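Local atomic coordinates of gene product PA4716 (Pseudomonas aeruginosa, PDB entry 1U0K), a protein that is of unknown function but, as a member of the PhzF family, is probably an isomerase, perhaps an epimerase. Residues Ser4-Val12 and Asn21-Ala29; Ala239-His247 and Arg257-Asp265. All coordinates share one frame; numbering follows the deposited sequence.

Contact 1. Residues Ser4-Val12 and Asn21-Ala29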
# COMPACT_ATOMS: atom_id res chain seq x y z
N SER A 4 -3.88 24.98 -9.75
CA SER A 4 -4.34 23.99 -8.80
C SER A 4 -4.36 22.63 -9.48
O SER A 4 -4.86 22.49 -10.59
CB SER A 4 -5.74 24.34 -8.30
OG SER A 4 -6.24 23.33 -7.44
N ARG A 5 -3.74 21.66 -8.83
CA ARG A 5 -3.79 20.27 -9.27
C ARG A 5 -4.28 19.44 -8.10
O ARG A 5 -4.01 19.76 -6.94
CB ARG A 5 -2.43 19.76 -9.69
CG ARG A 5 -1.77 20.51 -10.86
CD ARG A 5 -0.31 20.87 -10.60
NE ARG A 5 -0.12 21.57 -9.32
CZ ARG A 5 0.78 21.26 -8.39
NH1 ARG A 5 1.62 20.24 -8.56
NH2 ARG A 5 0.84 21.97 -7.26
N ARG A 6 -5.04 18.40 -8.41
CA ARG A 6 -5.71 17.62 -7.40
C ARG A 6 -5.63 16.16 -7.72
O ARG A 6 -5.50 15.76 -8.88
CB ARG A 6 -7.20 17.96 -7.35
CG ARG A 6 -7.53 19.40 -7.04
CD ARG A 6 -8.95 19.82 -7.42
NE ARG A 6 -9.27 19.54 -8.82
CZ ARG A 6 -10.46 19.77 -9.39
NH1 ARG A 6 -11.47 20.28 -8.68
NH2 ARG A 6 -10.64 19.48 -10.67
N TYR A 7 -5.71 15.35 -6.68
CA TYR A 7 -6.12 13.97 -6.82
C TYR A 7 -7.30 13.70 -5.90
O TYR A 7 -7.63 14.51 -5.02
CB TYR A 7 -4.97 12.99 -6.59
CG TYR A 7 -4.49 12.90 -5.16
CD1 TYR A 7 -5.13 12.09 -4.25
CD2 TYR A 7 -3.39 13.64 -4.73
CE1 TYR A 7 -4.69 12.00 -2.93
CE2 TYR A 7 -2.93 13.55 -3.42
CZ TYR A 7 -3.60 12.74 -2.52
OH TYR A 7 -3.18 12.65 -1.21
N TRP A 8 -7.95 12.57 -6.13
CA TRP A 8 -9.16 12.21 -5.41
C TRP A 8 -9.08 10.78 -4.95
O TRP A 8 -8.63 9.93 -5.70
CB TRP A 8 -10.39 12.37 -6.29
CG TRP A 8 -10.51 13.70 -6.96
CD1 TRP A 8 -9.74 14.19 -7.99
CD2 TRP A 8 -11.47 14.71 -6.67
NE1 TRP A 8 -10.16 15.44 -8.34
CE2 TRP A 8 -11.23 15.79 -7.56
CE3 TRP A 8 -12.53 14.83 -5.76
CZ2 TRP A 8 -12.00 16.96 -7.54
CZ3 TRP A 8 -13.28 15.99 -5.75
CH2 TRP A 8 -13.02 17.03 -6.64
N GLN A 9 -9.54 10.51 -3.73
CA GLN A 9 -9.63 9.17 -3.18
C GLN A 9 -11.06 8.69 -3.32
O GLN A 9 -11.98 9.35 -2.87
CB GLN A 9 -9.21 9.17 -1.70
CG GLN A 9 -9.33 7.84 -1.00
CD GLN A 9 -8.41 6.77 -1.55
OE1 GLN A 9 -7.39 7.08 -2.17
NE2 GLN A 9 -8.77 5.51 -1.33
N LEU A 10 -11.24 7.57 -4.02
CA LEU A 10 -12.54 6.98 -4.29
C LEU A 10 -12.54 5.53 -3.85
O LEU A 10 -11.49 4.91 -3.76
CB LEU A 10 -12.83 7.00 -5.80
CG LEU A 10 -13.33 8.30 -6.42
CD1 LEU A 10 -12.33 9.40 -6.36
CD2 LEU A 10 -13.73 8.04 -7.87
N ASP A 11 -13.73 4.98 -3.62
CA ASP A 11 -13.90 3.54 -3.51
C ASP A 11 -14.76 3.03 -4.64
O ASP A 11 -15.82 3.59 -4.90
CB ASP A 11 -14.57 3.19 -2.19
CG ASP A 11 -13.66 3.37 -1.02
OD1 ASP A 11 -12.43 3.17 -1.16
OD2 ASP A 11 -14.10 3.74 0.08
N VAL A 12 -14.32 1.95 -5.28
CA VAL A 12 -15.03 1.35 -6.40
C VAL A 12 -15.56 -0.03 -5.97
O VAL A 12 -14.89 -0.75 -5.22
CB VAL A 12 -14.11 1.22 -7.62
CG1 VAL A 12 -14.89 0.66 -8.83
CG2 VAL A 12 -13.47 2.56 -7.98
N ASN A 21 -12.94 -1.25 -3.24
CA ASN A 21 -11.56 -1.09 -3.64
C ASN A 21 -11.14 0.38 -3.74
O ASN A 21 -11.65 1.10 -4.58
CB ASN A 21 -11.33 -1.79 -4.99
CG ASN A 21 -9.90 -2.23 -5.19
OD1 ASN A 21 -9.01 -1.82 -4.44
ND2 ASN A 21 -9.67 -3.10 -6.18
N GLY A 22 -10.18 0.80 -2.92
CA GLY A 22 -9.70 2.16 -2.95
C GLY A 22 -8.92 2.46 -4.21
O GLY A 22 -8.20 1.61 -4.74
N LEU A 23 -9.05 3.70 -4.66
CA LEU A 23 -8.46 4.17 -5.92
C LEU A 23 -8.12 5.64 -5.81
O LEU A 23 -8.95 6.42 -5.32
CB LEU A 23 -9.49 4.02 -7.03
CG LEU A 23 -9.17 4.59 -8.41
CD1 LEU A 23 -8.13 3.74 -9.10
CD2 LEU A 23 -10.44 4.68 -9.23
N ALA A 24 -6.95 6.04 -6.30
CA ALA A 24 -6.64 7.46 -6.49
C ALA A 24 -6.81 7.85 -7.95
O ALA A 24 -6.38 7.12 -8.85
CB ALA A 24 -5.25 7.79 -6.03
N VAL A 25 -7.45 8.99 -8.18
CA VAL A 25 -7.68 9.52 -9.52
C VAL A 25 -7.11 10.92 -9.62
O VAL A 25 -7.44 11.77 -8.81
CB VAL A 25 -9.18 9.60 -9.84
CG1 VAL A 25 -9.42 10.15 -11.26
CG2 VAL A 25 -9.87 8.26 -9.66
N PHE A 26 -6.25 11.16 -10.61
CA PHE A 26 -5.71 12.48 -10.91
C PHE A 26 -6.50 12.96 -12.12
O PHE A 26 -6.35 12.43 -13.21
CB PHE A 26 -4.20 12.40 -11.20
CG PHE A 26 -3.35 12.08 -10.00
CD1 PHE A 26 -3.40 10.83 -9.40
CD2 PHE A 26 -2.46 13.03 -9.49
CE1 PHE A 26 -2.59 10.54 -8.29
CE2 PHE A 26 -1.65 12.73 -8.41
CZ PHE A 26 -1.72 11.51 -7.81
N ASP A 27 -7.35 13.97 -11.95
CA ASP A 27 -8.25 14.36 -13.03
C ASP A 27 -7.60 15.18 -14.13
O ASP A 27 -8.17 15.30 -15.22
CB ASP A 27 -9.48 15.09 -12.49
CG ASP A 27 -9.15 16.42 -11.91
OD1 ASP A 27 -8.53 16.45 -10.85
OD2 ASP A 27 -9.49 17.48 -12.46
N ASP A 28 -6.43 15.75 -13.87
CA ASP A 28 -5.67 16.40 -14.92
C ASP A 28 -4.18 16.25 -14.65
O ASP A 28 -3.57 17.05 -13.92
CB ASP A 28 -6.07 17.87 -15.07
CG ASP A 28 -5.36 18.55 -16.22
OD1 ASP A 28 -4.42 17.96 -16.80
OD2 ASP A 28 -5.68 19.70 -16.61
N ALA A 29 -3.61 15.21 -15.25
CA ALA A 29 -2.23 14.83 -15.05
C ALA A 29 -1.33 15.35 -16.17
O ALA A 29 -0.24 14.81 -16.39
CB ALA A 29 -2.13 13.32 -14.95
O HOH W 1 -4.61 15.86 -11.41
O HOH W 2 -6.04 18.29 -11.26

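Contact 2. Residues Ala239-His247 and Arg257-Asp265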
# COMPACT_ATOMS: atom_id res chain seq x y z
N ALA A 239 -25.85 -17.42 -17.53
CA ALA A 239 -26.70 -17.09 -18.67
C ALA A 239 -26.22 -15.86 -19.44
O ALA A 239 -25.82 -14.86 -18.83
CB ALA A 239 -28.13 -16.88 -18.20
N ARG A 240 -26.24 -15.95 -20.77
CA ARG A 240 -26.06 -14.79 -21.64
C ARG A 240 -27.24 -13.84 -21.47
O ARG A 240 -28.38 -14.29 -21.36
CB ARG A 240 -26.02 -15.21 -23.10
CG ARG A 240 -24.77 -15.88 -23.51
CD ARG A 240 -24.75 -16.34 -24.94
NE ARG A 240 -23.44 -16.88 -25.30
CZ ARG A 240 -22.35 -16.15 -25.52
NH1 ARG A 240 -22.37 -14.82 -25.45
NH2 ARG A 240 -21.21 -16.77 -25.84
N GLY A 241 -26.95 -12.55 -21.48
CA GLY A 241 -27.98 -11.52 -21.52
C GLY A 241 -28.68 -11.27 -20.20
O GLY A 241 -29.72 -10.61 -20.16
N GLU A 242 -28.12 -11.79 -19.11
CA GLU A 242 -28.70 -11.59 -17.78
C GLU A 242 -27.68 -10.99 -16.83
O GLU A 242 -26.49 -11.32 -16.91
CB GLU A 242 -29.24 -12.91 -17.23
CG GLU A 242 -30.04 -13.70 -18.26
CD GLU A 242 -31.06 -14.63 -17.64
OE1 GLU A 242 -30.67 -15.46 -16.79
OE2 GLU A 242 -32.25 -14.53 -18.00
N PRO A 243 -28.12 -10.10 -15.94
CA PRO A 243 -27.23 -9.53 -14.93
C PRO A 243 -26.90 -10.54 -13.85
O PRO A 243 -27.80 -11.19 -13.31
CB PRO A 243 -28.05 -8.37 -14.34
CG PRO A 243 -29.49 -8.73 -14.60
CD PRO A 243 -29.49 -9.57 -15.83
N PHE A 244 -25.62 -10.71 -13.56
CA PHE A 244 -25.22 -11.46 -12.38
C PHE A 244 -24.05 -10.79 -11.69
O PHE A 244 -23.51 -9.81 -12.19
CB PHE A 244 -24.96 -12.94 -12.71
CG PHE A 244 -23.81 -13.20 -13.65
CD1 PHE A 244 -22.61 -13.70 -13.16
CD2 PHE A 244 -23.95 -13.04 -15.02
CE1 PHE A 244 -21.55 -13.99 -14.02
CE2 PHE A 244 -22.90 -13.32 -15.89
CZ PHE A 244 -21.70 -13.80 -15.38
N VAL A 245 -23.70 -11.30 -10.52
CA VAL A 245 -22.66 -10.68 -9.72
C VAL A 245 -21.51 -11.64 -9.44
O VAL A 245 -21.70 -12.85 -9.24
CB VAL A 245 -23.23 -10.02 -8.41
CG1 VAL A 245 -24.71 -9.68 -8.54
CG2 VAL A 245 -22.99 -10.86 -7.19
N LEU A 246 -20.30 -11.09 -9.47
CA LEU A 246 -19.11 -11.76 -9.00
C LEU A 246 -18.75 -11.20 -7.63
O LEU A 246 -19.07 -10.05 -7.30
CB LEU A 246 -17.94 -11.54 -9.96
CG LEU A 246 -18.15 -11.95 -11.41
CD1 LEU A 246 -16.85 -11.74 -12.17
CD2 LEU A 246 -18.62 -13.42 -11.51
N HIS A 247 -18.10 -12.03 -6.83
CA HIS A 247 -17.74 -11.65 -5.47
C HIS A 247 -16.23 -11.67 -5.34
O HIS A 247 -15.57 -12.56 -5.86
CB HIS A 247 -18.37 -12.61 -4.44
CG HIS A 247 -19.84 -12.82 -4.65
ND1 HIS A 247 -20.78 -11.89 -4.28
CD2 HIS A 247 -20.52 -13.85 -5.20
CE1 HIS A 247 -21.98 -12.33 -4.60
NE2 HIS A 247 -21.85 -13.52 -5.16
N ARG A 257 -19.08 -6.51 -4.50
CA ARG A 257 -19.91 -7.06 -5.56
C ARG A 257 -19.60 -6.36 -6.86
O ARG A 257 -19.60 -5.13 -6.94
CB ARG A 257 -21.38 -6.88 -5.21
CG ARG A 257 -21.81 -7.61 -3.96
CD ARG A 257 -23.28 -7.43 -3.61
NE ARG A 257 -23.52 -6.13 -2.97
CZ ARG A 257 -23.21 -5.82 -1.71
NH1 ARG A 257 -22.62 -6.70 -0.91
NH2 ARG A 257 -23.48 -4.61 -1.25
N LEU A 258 -19.31 -7.15 -7.89
CA LEU A 258 -18.98 -6.65 -9.21
C LEU A 258 -20.10 -7.12 -10.14
O LEU A 258 -20.33 -8.32 -10.28
CB LEU A 258 -17.64 -7.21 -9.68
CG LEU A 258 -16.39 -6.94 -8.82
CD1 LEU A 258 -16.26 -7.92 -7.65
CD2 LEU A 258 -15.13 -6.98 -9.67
N ASP A 259 -20.82 -6.17 -10.74
CA ASP A 259 -21.90 -6.49 -11.66
C ASP A 259 -21.33 -6.79 -13.03
O ASP A 259 -20.50 -6.04 -13.54
CB ASP A 259 -22.89 -5.32 -11.76
CG ASP A 259 -23.56 -5.01 -10.43
OD1 ASP A 259 -23.70 -5.94 -9.61
OD2 ASP A 259 -23.97 -3.88 -10.11
N VAL A 260 -21.76 -7.89 -13.64
CA VAL A 260 -21.25 -8.30 -14.93
C VAL A 260 -22.38 -8.78 -15.84
O VAL A 260 -23.44 -9.17 -15.36
CB VAL A 260 -20.19 -9.42 -14.80
CG1 VAL A 260 -18.94 -8.88 -14.10
CG2 VAL A 260 -20.74 -10.64 -14.04
N GLN A 261 -22.15 -8.73 -17.14
CA GLN A 261 -23.09 -9.26 -18.13
C GLN A 261 -22.40 -9.48 -19.46
O GLN A 261 -21.54 -8.69 -19.86
CB GLN A 261 -24.28 -8.31 -18.30
CG GLN A 261 -23.92 -6.96 -18.87
CD GLN A 261 -25.05 -5.97 -18.79
OE1 GLN A 261 -25.98 -6.02 -19.61
NE2 GLN A 261 -24.98 -5.06 -17.82
N VAL A 262 -22.77 -10.56 -20.14
CA VAL A 262 -22.26 -10.85 -21.47
C VAL A 262 -23.45 -10.75 -22.44
O VAL A 262 -24.48 -11.36 -22.21
CB VAL A 262 -21.65 -12.27 -21.54
CG1 VAL A 262 -21.09 -12.55 -22.94
CG2 VAL A 262 -20.57 -12.44 -20.47
N ALA A 263 -23.29 -9.96 -23.49
CA ALA A 263 -24.35 -9.75 -24.48
C ALA A 263 -24.35 -10.87 -25.51
O ALA A 263 -23.52 -11.79 -25.44
CB ALA A 263 -24.17 -8.40 -25.16
N THR A 264 -25.26 -10.80 -26.47
CA THR A 264 -25.30 -11.75 -27.58
C THR A 264 -24.10 -11.53 -28.51
O THR A 264 -23.60 -12.47 -29.13
CB THR A 264 -26.63 -11.63 -28.36
OG1 THR A 264 -27.74 -11.72 -27.45
CG2 THR A 264 -26.83 -12.83 -29.29
N ASP A 265 -23.64 -10.29 -28.57
CA ASP A 265 -22.51 -9.89 -29.41
C ASP A 265 -21.21 -10.53 -28.92
O ASP A 265 -20.27 -10.71 -29.69
CB ASP A 265 -22.30 -8.36 -29.42
CG ASP A 265 -23.60 -7.56 -29.19
OD1 ASP A 265 -23.49 -6.34 -28.94
OD2 ASP A 265 -24.75 -8.05 -29.23
O HOH W 3 -24.80 -12.40 -18.83
O HOH W 4 -25.61 -7.58 -11.72

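Contact 1. Residues Ser4-Val12 and Asn21-Ala29
An antiparallel beta hairpin joins strand 6-12 to strand 21-26, and Trp8, Leu10 and Val12 pair with Val25, Leu23 and Asn21 as its hydrogen-bonded pairs. Leu10 N to Leu23 O is nearly linear (2.9 Å, 170°), while Leu23 N to Leu10 O is bent to 141°. On the face that carries these residues, Val12 CG2 reaches Leu23 CD2 at 3.9 Å, and helix 78-90 covers the layer through Leu85 and Pro78. The side chain of Leu23 is about 5 Å from that of Glu48, the predicted active-site residue. The opposite face holds Tyr7 and Phe26: Tyr7 CB sits 3.6 Å from the Phe26 ring centroid and almost on the ring normal, a CH-pi contact over the face, whereas the two rings meet obliquely. Phe51 stacks on the same Phe26 ring. Tyr7 and Gln9 lie near the second subunit, whose Glu43 accepts a hydrogen bond from Gln9 NE2. Past the strand end, Asp27 turns its carboxylate back to the first strand, with CG between backbone N and carbonyl carbon (chi1 68°). Arg6 NH2 forms a salt bridge with Asp27 OD2 at 2.9 Å, meeting it from above the carboxylate plane, and Trp8 CZ2 lies over one face of the Arg6 guanidinium, toward its rim. Trp8 NE1 donates within its ring plane to Asp27 OD1 at 3.2 Å, also from above, and a water links OD1 to Arg6 N.

Contact 2. Residues Ala239-His247 and Arg257-Asp265
Phe244 and Val260 meet as a hydrogen-bonded pair across the antiparallel hairpin of strands 244-248 and 256-262. Val260 CG2 lies over one face of the Phe244 ring, 3.5 Å from its centroid and displaced toward the rim, which makes a CH-pi contact. The torsion of Phe244 (chi1 64°) sets CG between its backbone N and carbonyl carbon and swings the ring across the neighbouring strand. Leu246 comes to the same methyl at about a right angle, its CG 3.9 Å from Val260 CG2, so one methyl touches both the ring and Leu246. The backbone fixes the register: Phe244 N to Val260 O is long at 3.2 Å but straight at 172°, and Leu246 N to Leu258 O is 2.9 Å. On the other face Val245 and Asp259 run side by side, and Asp259 OD2 is hydrogen-bonded to Tyr119 OH.

Ahead of strand 244-248, Ala239 to Glu242 form a type II beta turn, with Gly241 at positive phi. Gly241 N still reaches Val262 O at 2.8 Å. One water ties the turn to the facing strand, donating to Ala239 O and Glu242 O and accepting from Val262 N. At the exposed turn, Arg240 NH1 makes a weak hydrogen bond to Ala263 O, 3.2 Å and 123°.

Helix 222-234 packs on the face of Leu246, Val260 and Val262 through Val228, Ala229 and Val233, while strand 267-282 pairs with strand 256-262 through Asp259 and Gln261.

Contacts 1 and 2 are both antiparallel hairpins, one near the N terminus and one near the C terminus, with centres about 27 Å apart and nearest atoms about 7 Å apart. Strand 267-282 connects them, pairing with strand 6-12 in contact 1 and with strand 256-262 in contact 2. Contact 1 is largely buried, with the second subunit touching residues of both faces, and a salt bridge and an indole N-H bond to the same carboxylate close its end. Contact 2 is only partly buried, with no neighbouring subunit against it; its apolar layer lies under a helix, but its turn end is exposed and relies on backbone and water bonds. Contact 1 lies nearer the predicted active-site Glu48.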